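Long-range contact in uracil-DNA glycosylase (Sulfolobus tokodaii str. 7, PDB 4ZBY), which is a glycosylase-type enzyme of the uracil-DNA glycosylase superfamily that carries an iron/sulfur cluster: residues R108-I113 with W150-K155. Sequence-based numbering, arbitrary orientation.
Sequences RQIDII and WKYKEK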
# COMPACT_ATOMS: atom_id res chain seq x y z
N ARG A 108 11.93 -4.14 -1.88
CA ARG A 108 12.41 -4.52 -3.20
C ARG A 108 11.49 -4.00 -4.29
O ARG A 108 11.96 -3.60 -5.37
CB ARG A 108 12.56 -6.03 -3.30
CG ARG A 108 13.72 -6.56 -2.46
CD ARG A 108 13.70 -8.08 -2.32
NE ARG A 108 13.70 -8.78 -3.60
CZ ARG A 108 13.52 -10.09 -3.71
NH1 ARG A 108 13.33 -10.81 -2.62
NH2 ARG A 108 13.53 -10.67 -4.91
N GLN A 109 10.20 -3.97 -4.01
CA GLN A 109 9.22 -3.51 -4.99
C GLN A 109 9.37 -2.00 -5.18
O GLN A 109 9.34 -1.49 -6.33
CB GLN A 109 7.78 -3.88 -4.56
CG GLN A 109 7.53 -5.36 -4.63
CD GLN A 109 6.20 -5.78 -4.02
OE1 GLN A 109 5.82 -5.28 -2.96
NE2 GLN A 109 5.48 -6.67 -4.70
N ILE A 110 9.53 -1.28 -4.07
CA ILE A 110 9.79 0.15 -4.15
C ILE A 110 11.10 0.44 -4.90
O ILE A 110 11.14 1.35 -5.74
CB ILE A 110 9.84 0.79 -2.75
CG1 ILE A 110 8.49 0.66 -2.07
CG2 ILE A 110 10.27 2.27 -2.83
CD1 ILE A 110 8.54 1.04 -0.60
N ASP A 111 12.14 -0.35 -4.64
CA ASP A 111 13.44 -0.16 -5.28
C ASP A 111 13.35 -0.22 -6.79
O ASP A 111 14.08 0.48 -7.51
CB ASP A 111 14.43 -1.24 -4.81
CG ASP A 111 15.03 -0.91 -3.48
OD1 ASP A 111 14.72 0.18 -2.98
OD2 ASP A 111 15.83 -1.72 -2.95
N ILE A 112 12.45 -1.08 -7.27
CA ILE A 112 12.30 -1.29 -8.69
C ILE A 112 11.37 -0.26 -9.30
O ILE A 112 11.70 0.35 -10.32
CB ILE A 112 11.77 -2.71 -8.99
CG1 ILE A 112 12.88 -3.75 -8.79
CG2 ILE A 112 11.20 -2.79 -10.40
CD1 ILE A 112 12.34 -5.14 -8.48
N ILE A 113 10.21 -0.06 -8.68
CA ILE A 113 9.23 0.86 -9.24
C ILE A 113 9.65 2.33 -9.16
O ILE A 113 9.47 3.08 -10.12
CB ILE A 113 7.87 0.65 -8.56
CG1 ILE A 113 7.36 -0.77 -8.88
CG2 ILE A 113 6.86 1.65 -9.07
CD1 ILE A 113 6.24 -1.23 -7.97
N TRP A 150 10.47 11.93 0.72
CA TRP A 150 11.42 10.88 1.01
C TRP A 150 12.55 10.96 -0.02
O TRP A 150 12.36 10.59 -1.17
CB TRP A 150 10.73 9.53 0.98
CG TRP A 150 11.56 8.33 1.36
CD1 TRP A 150 12.81 8.31 1.91
CD2 TRP A 150 11.18 6.96 1.18
NE1 TRP A 150 13.23 7.00 2.09
CE2 TRP A 150 12.24 6.16 1.65
CE3 TRP A 150 10.04 6.33 0.68
CZ2 TRP A 150 12.19 4.76 1.64
CZ3 TRP A 150 9.99 4.95 0.65
CH2 TRP A 150 11.06 4.18 1.12
N LYS A 151 13.71 11.45 0.39
CA LYS A 151 14.86 11.39 -0.50
C LYS A 151 15.32 9.95 -0.56
O LYS A 151 15.72 9.36 0.45
CB LYS A 151 15.97 12.33 -0.03
CG LYS A 151 15.73 13.75 -0.46
CD LYS A 151 16.30 13.98 -1.86
CE LYS A 151 16.35 15.46 -2.18
NZ LYS A 151 17.20 15.76 -3.37
N TYR A 152 15.23 9.35 -1.74
CA TYR A 152 15.55 7.93 -1.87
C TYR A 152 16.30 7.66 -3.15
O TYR A 152 15.78 7.90 -4.24
CB TYR A 152 14.28 7.07 -1.82
CG TYR A 152 14.58 5.63 -1.53
CD1 TYR A 152 15.49 5.29 -0.52
CD2 TYR A 152 13.99 4.60 -2.25
CE1 TYR A 152 15.78 3.98 -0.24
CE2 TYR A 152 14.29 3.28 -1.98
CZ TYR A 152 15.19 2.98 -0.97
OH TYR A 152 15.50 1.68 -0.67
N LYS A 153 17.50 7.12 -3.01
CA LYS A 153 18.42 6.88 -4.13
C LYS A 153 18.58 8.18 -4.90
O LYS A 153 18.83 9.23 -4.30
CB LYS A 153 17.92 5.74 -5.04
CG LYS A 153 17.74 4.42 -4.30
CD LYS A 153 17.35 3.27 -5.23
CE LYS A 153 17.18 1.97 -4.45
NZ LYS A 153 18.40 1.65 -3.65
N GLU A 154 18.37 8.13 -6.22
CA GLU A 154 18.63 9.30 -7.06
C GLU A 154 17.44 10.26 -7.09
O GLU A 154 17.55 11.36 -7.63
CB GLU A 154 18.99 8.86 -8.49
CG GLU A 154 17.80 8.40 -9.34
CD GLU A 154 17.40 6.94 -9.11
OE1 GLU A 154 18.11 6.22 -8.38
OE2 GLU A 154 16.38 6.52 -9.68
N LYS A 155 16.32 9.85 -6.51
CA LYS A 155 15.08 10.59 -6.63
C LYS A 155 14.53 11.08 -5.30
O LYS A 155 15.14 10.91 -4.25
CB LYS A 155 14.01 9.72 -7.31
CG LYS A 155 14.29 9.38 -8.76
CD LYS A 155 13.38 8.24 -9.26
CE LYS A 155 13.62 7.96 -10.74
NZ LYS A 155 13.21 6.58 -11.16
O HOH W 1 15.85 -1.56 -0.06
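The beta hairpin that joins the antiparallel edge strand 148-152 to strand 155-162 meets the C-terminal turns of helix 96-113 here, through Y152, K153, D111 and I110. In the modelled conformer of Y152, one of two deposited, Y152 OH donates to D111 OD1 at 2.9 Å, on the syn lone pair; the carboxylate and ring planes are not far from parallel (26°), with OD1 at the ring edge near its plane. With CG anti to the backbone N (chi1 -162°), this Y152 ring lies between its own neighbours, K153 CG over the centre of one face and W150 CZ2 over the centre of the opposite one. The type II' turn Y152-K155 closes the hairpin, its K155 N to Y152 O bond measuring 3.0 Å, and carries K153 to the helix, where K153 CE packs 3.4 Å from D111 OD1. K153 NZ stays 4.0 Å from D111 OD1, too far for a salt bridge, although its charge may still favour the ionised carboxylate. A water donates to D111 OD2 and, weakly, to Y152 OH. Next to this polar cluster, I110 CG2 lies 4.2 Å from Y152 CE2, approaching the ring obliquely, while I110 CD1 sits at the W150 ring edge, 4.4 Å from CZ3. I129 of helix 123-133 touches both I110 and W150.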